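Local coordinates for periplasmic cell division protein (SufI) (Aquifex aeolicus, PDB 6SYY) that probably oxidises its substrates with bound copper ions, as a multicopper oxidase of the laccase type with a methionine-rich loop, at residues Pro160-His163 with Gly164-Tyr168; Leu507-Ile511 with Leu512-Asp516. One frame throughout, in Å; residues are numbered along the deposited sequence.

Contact 1: residues Pro160-His163 with Gly164-Tyr168; sequences PHPH and GRTGY. With CU (copper (II) ion), chain C.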
loop_
_atom_site.group_PDB
_atom_site.type_symbol
_atom_site.label_atom_id
_atom_site.label_comp_id
_atom_site.label_asym_id
_atom_site.label_seq_id
_atom_site.Cartn_x
_atom_site.Cartn_y
_atom_site.Cartn_z
ATOM N N PRO A 160 -0.101 11.137 -0.004
ATOM C CA PRO A 160 0.416 12.236 -0.824
ATOM C C PRO A 160 1.584 11.796 -1.690
ATOM O O PRO A 160 2.291 10.827 -1.401
ATOM C CB PRO A 160 0.853 13.278 0.209
ATOM C CG PRO A 160 1.135 12.485 1.424
ATOM C CD PRO A 160 0.166 11.352 1.425
ATOM N N HIS A 161 1.774 12.531 -2.777
ATOM C CA HIS A 161 2.880 12.250 -3.681
ATOM C C HIS A 161 3.656 13.503 -4.081
ATOM O O HIS A 161 4.029 13.624 -5.255
ATOM C CB HIS A 161 2.347 11.560 -4.939
ATOM C CG HIS A 161 3.176 10.404 -5.400
ATOM N ND1 HIS A 161 4.460 10.552 -5.879
ATOM C CD2 HIS A 161 2.896 9.082 -5.471
ATOM C CE1 HIS A 161 4.938 9.367 -6.216
ATOM N NE2 HIS A 161 4.009 8.458 -5.978
ATOM N N PRO A 162 3.938 14.451 -3.179
ATOM C CA PRO A 162 4.720 15.617 -3.598
ATOM C C PRO A 162 6.189 15.271 -3.788
ATOM O O PRO A 162 6.741 14.378 -3.137
ATOM C CB PRO A 162 4.526 16.607 -2.445
ATOM C CG PRO A 162 4.360 15.744 -1.262
ATOM C CD PRO A 162 3.614 14.527 -1.739
ATOM N N HIS A 163 6.812 15.995 -4.712
ATOM C CA HIS A 163 8.237 15.870 -4.980
ATOM C C HIS A 163 9.051 16.098 -3.709
ATOM O O HIS A 163 8.991 17.174 -3.107
ATOM C CB HIS A 163 8.619 16.881 -6.066
ATOM C CG HIS A 163 10.093 17.029 -6.283
ATOM N ND1 HIS A 163 10.966 15.964 -6.252
ATOM C CD2 HIS A 163 10.843 18.123 -6.558
ATOM C CE1 HIS A 163 12.193 16.396 -6.484
ATOM N NE2 HIS A 163 12.146 17.702 -6.675
ATOM N N GLY A 164 9.799 15.075 -3.292
ATOM C CA GLY A 164 10.740 15.194 -2.195
ATOM C C GLY A 164 10.154 15.245 -0.799
ATOM O O GLY A 164 10.917 15.171 0.172
ATOM N N ARG A 165 8.835 15.359 -0.646
ATOM C CA ARG A 165 8.232 15.494 0.676
ATOM C C ARG A 165 7.190 14.418 0.955
ATOM O O ARG A 165 6.402 14.551 1.898
ATOM C CB ARG A 165 7.624 16.887 0.842
ATOM C CG ARG A 165 8.667 17.989 0.866
ATOM C CD ARG A 165 9.443 17.979 2.172
ATOM N NE ARG A 165 8.644 18.516 3.270
ATOM C CZ ARG A 165 9.068 18.622 4.526
ATOM N NH1 ARG A 165 10.287 18.219 4.854
ATOM N NH2 ARG A 165 8.270 19.130 5.457
ATOM N N THR A 166 7.175 13.347 0.157
ATOM C CA THR A 166 6.196 12.286 0.371
ATOM C C THR A 166 6.468 11.540 1.671
ATOM O O THR A 166 5.534 11.230 2.422
ATOM C CB THR A 166 6.189 11.327 -0.821
ATOM O OG1 THR A 166 5.675 12.003 -1.978
ATOM C CG2 THR A 166 5.319 10.110 -0.526
ATOM N N GLY A 167 7.736 11.248 1.961
ATOM C CA GLY A 167 8.058 10.607 3.225
ATOM C C GLY A 167 7.626 11.437 4.418
ATOM O O GLY A 167 7.113 10.907 5.408
ATOM N N TYR A 168 7.807 12.756 4.334
ATOM C CA TYR A 168 7.414 13.620 5.441
ATOM C C TYR A 168 5.906 13.581 5.662
ATOM O O TYR A 168 5.436 13.385 6.789
ATOM C CB TYR A 168 7.882 15.055 5.183
ATOM C CG TYR A 168 7.456 16.028 6.263
ATOM C CD1 TYR A 168 6.217 16.660 6.211
ATOM C CD2 TYR A 168 8.288 16.310 7.334
ATOM C CE1 TYR A 168 5.819 17.539 7.197
ATOM C CE2 TYR A 168 7.900 17.193 8.322
ATOM C CZ TYR A 168 6.662 17.804 8.252
ATOM O OH TYR A 168 6.267 18.687 9.234
HETATM CU CU CU C . 3.718 6.506 -6.400
#
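The turn after the His159-Pro160-His161 copper motif, leading from strand 154-160 into helix 166-172, is closed by Thr166 and the backbone carbonyl of Pro162. Thr166 OG1 donates to Pro162 O over 2.8 Å, meeting the carbonyl at a C=O...donor angle of 131° and tilted somewhat out of its plane. From the N-cap position, Arg165 N adds a weak bond to Pro162 O at 3.4 Å, so one carbonyl takes two donors of the helix start. With OG1 anti to the carbonyl carbon of its own residue (chi1 -68°), the side chain also brings Thr166 OG1 within 3.3 Å of Pro162 CD, while the other branch, Thr166 CG2, turns back to Pro160 O at 3.2 Å. Gly164 makes the bend with positive phi, and Arg165 CB packs against Pro162 CG at 4.0 Å. The guanidinium lies with NH2 over the centre of the Tyr168 ring, and NE forms a salt bridge to Glu113. The side chain of His161 leaves the backbone away from 164-168, and His161 NE2 binds copper at 2.0 Å. His456 and His508 complete the protein ligands of this ion, one of the trinuclear copper cluster of multicopper oxidases.

Contact 2: residues Leu507-Ile511 with Leu512-Asp516; sequences LHCHI and LEHHD. With CU (copper (II) ion), chain B; CU (copper (II) ion), chain C; CU (copper (II) ion), chain E; O (oxygen atom), chain F.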
loop_
_atom_site.group_PDB
_atom_site.type_symbol
_atom_site.label_atom_id
_atom_site.label_comp_id
_atom_site.label_asym_id
_atom_site.label_seq_id
_atom_site.Cartn_x
_atom_site.Cartn_y
_atom_site.Cartn_z
ATOM N N LEU A 507 7.355 5.298 -12.204
ATOM C CA LEU A 507 7.976 4.056 -11.756
ATOM C C LEU A 507 8.996 4.447 -10.700
ATOM O O LEU A 507 9.890 5.254 -10.973
ATOM C CB LEU A 507 8.634 3.301 -12.915
ATOM C CG LEU A 507 9.328 1.958 -12.656
ATOM C CD1 LEU A 507 9.348 1.127 -13.926
ATOM C CD2 LEU A 507 10.751 2.145 -12.156
ATOM N N HIS A 508 8.854 3.899 -9.495
ATOM C CA HIS A 508 9.659 4.378 -8.382
ATOM C C HIS A 508 9.707 3.325 -7.286
ATOM O O HIS A 508 8.849 2.443 -7.200
ATOM C CB HIS A 508 9.110 5.701 -7.825
ATOM C CG HIS A 508 7.769 5.580 -7.167
ATOM N ND1 HIS A 508 7.619 5.469 -5.801
ATOM C CD2 HIS A 508 6.518 5.554 -7.686
ATOM C CE1 HIS A 508 6.333 5.378 -5.507
ATOM N NE2 HIS A 508 5.644 5.426 -6.634
ATOM N N CYS A 509 10.737 3.431 -6.456
ATOM C CA CYS A 509 10.796 2.652 -5.231
ATOM C C CYS A 509 9.785 3.189 -4.232
ATOM O O CYS A 509 9.551 4.397 -4.152
ATOM C CB CYS A 509 12.197 2.717 -4.640
ATOM S SG CYS A 509 12.360 1.883 -3.072
ATOM N N HIS A 510 9.177 2.288 -3.462
ATOM C CA HIS A 510 8.174 2.704 -2.495
ATOM C C HIS A 510 8.728 2.815 -1.085
ATOM O O HIS A 510 7.952 2.963 -0.135
ATOM C CB HIS A 510 6.970 1.768 -2.512
ATOM C CG HIS A 510 5.702 2.442 -2.100
ATOM N ND1 HIS A 510 5.401 2.716 -0.782
ATOM C CD2 HIS A 510 4.679 2.940 -2.832
ATOM C CE1 HIS A 510 4.235 3.335 -0.721
ATOM N NE2 HIS A 510 3.775 3.482 -1.950
ATOM N N ILE A 511 10.044 2.731 -0.921
ATOM C CA ILE A 511 10.666 3.266 0.286
ATOM C C ILE A 511 10.631 4.783 0.139
ATOM O O ILE A 511 11.268 5.337 -0.762
ATOM C CB ILE A 511 12.094 2.740 0.476
ATOM C CG1 ILE A 511 12.061 1.251 0.844
ATOM C CG2 ILE A 511 12.820 3.538 1.544
ATOM C CD1 ILE A 511 13.417 0.597 0.907
ATOM N N LEU A 512 9.852 5.452 0.996
ATOM C CA LEU A 512 9.468 6.836 0.731
ATOM C C LEU A 512 10.678 7.756 0.646
ATOM O O LEU A 512 10.701 8.688 -0.167
ATOM C CB LEU A 512 8.497 7.319 1.803
ATOM C CG LEU A 512 7.186 6.540 1.803
ATOM C CD1 LEU A 512 6.187 7.185 2.740
ATOM C CD2 LEU A 512 6.631 6.449 0.387
ATOM N N GLU A 513 11.696 7.510 1.470
ATOM C CA GLU A 513 12.910 8.312 1.397
ATOM C C GLU A 513 13.613 8.118 0.058
ATOM O O GLU A 513 14.025 9.094 -0.577
ATOM C CB GLU A 513 13.841 7.974 2.561
ATOM C CG GLU A 513 13.386 8.545 3.895
ATOM C CD GLU A 513 12.105 7.906 4.399
ATOM O OE1 GLU A 513 11.952 6.675 4.243
ATOM O OE2 GLU A 513 11.245 8.635 4.938
ATOM N N HIS A 514 13.754 6.863 -0.390
ATOM C CA HIS A 514 14.328 6.593 -1.710
ATOM C C HIS A 514 13.592 7.371 -2.788
ATOM O O HIS A 514 14.204 8.059 -3.613
ATOM C CB HIS A 514 14.267 5.101 -2.030
ATOM C CG HIS A 514 15.140 4.251 -1.166
ATOM N ND1 HIS A 514 15.175 2.876 -1.272
ATOM C CD2 HIS A 514 16.003 4.576 -0.176
ATOM C CE1 HIS A 514 16.024 2.391 -0.384
ATOM N NE2 HIS A 514 16.537 3.401 0.297
ATOM N N HIS A 515 12.265 7.249 -2.800
ATOM C CA HIS A 515 11.448 8.024 -3.724
ATOM C C HIS A 515 11.718 9.518 -3.575
ATOM O O HIS A 515 11.890 10.226 -4.574
ATOM C CB HIS A 515 9.974 7.688 -3.489
ATOM C CG HIS A 515 9.026 8.736 -3.973
ATOM N ND1 HIS A 515 8.687 9.835 -3.215
ATOM C CD2 HIS A 515 8.341 8.852 -5.134
ATOM C CE1 HIS A 515 7.839 10.588 -3.890
ATOM N NE2 HIS A 515 7.612 10.015 -5.059
ATOM N N ASP A 516 11.799 10.007 -2.333
ATOM C CA ASP A 516 11.997 11.438 -2.111
ATOM C C ASP A 516 13.360 11.901 -2.611
ATOM O O ASP A 516 13.490 13.016 -3.130
ATOM C CB ASP A 516 11.834 11.774 -0.628
ATOM C CG ASP A 516 10.388 12.018 -0.238
ATOM O OD1 ASP A 516 9.544 12.167 -1.144
ATOM O OD2 ASP A 516 10.093 12.063 0.975
HETATM CU CU CU B . 14.379 1.873 -2.798
HETATM CU CU CU C . 3.718 6.506 -6.400
HETATM CU CU CU E . 1.921 4.618 -2.726
HETATM O O O F . 3.031 5.681 -4.594
#
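Cys509 and His514 grip one copper ion from the two ends of a tight strand-to-helix turn, while His508 and His510, flanking the cysteine, reach two other coppers. Cys509 SG and His514 ND1 each bind the first ion at 2.0 Å, with the sulfur at the edge of the imidazole, near its plane, and His451 as third protein ligand. Cys509 SG also accepts a hydrogen bond from Ile511 N at 3.3 Å, a second hold on the sulfur beside the copper bond. Ile511 lies alongside His514: CG2 sits over the centre of the ring, 3.6 Å from its centroid and 8° off the normal, and CD1 reaches CE1. Shortened to an alanine, Ile511 would lose CG2 and CD1, which would probably strip that face of the His514 ring of its CH-pi partner and let the copper ligand tilt more freely. On the cluster side, His508 NE2 binds its copper at 2.2 Å and His510 NE2 another at 2.3 Å, the two ions sharing a bound oxygen atom. His508 ND1 donates to Cys509 O from above the carbonyl plane, which helps fix the ring's rotation. His515, its CG anti to the backbone N (chi1 158°), turns its edge toward the His508 face in an offset edge-to-face pair, centroids 5.0 Å apart and planes at 64°. A backbone bond from His515 N to Ile511 O closes the first turn of helix 512-516. Strand 503-509 runs between strands 451-455 and 520-525, and the helix leaves it to pack Leu512 and His515 on Thr166 of helix 166-172.

How the contacts relate
Contacts 1 and 2 lie far apart along the chain, yet their centres are only about 9 Å from each other, and both supply ligands to one copper: His161 from 160-163 and His508 from 507-511. The two short helices are tied together by Asp516, whose OD2 lies 2.7 Å from Gly167 N and OD1 2.9 Å from Thr166 N, both probable hydrogen bonds to the start of helix 166-172. His515, not itself a ligand, packs against both copper-binding rings, its NE2 3.0 Å from His161 CE1. Contact 2 alone of the pair also reaches the separate copper of Cys509, so its Cys509-His508 and Cys509-His510 links probably carry electrons to the trinuclear cluster, as in other multicopper oxidases.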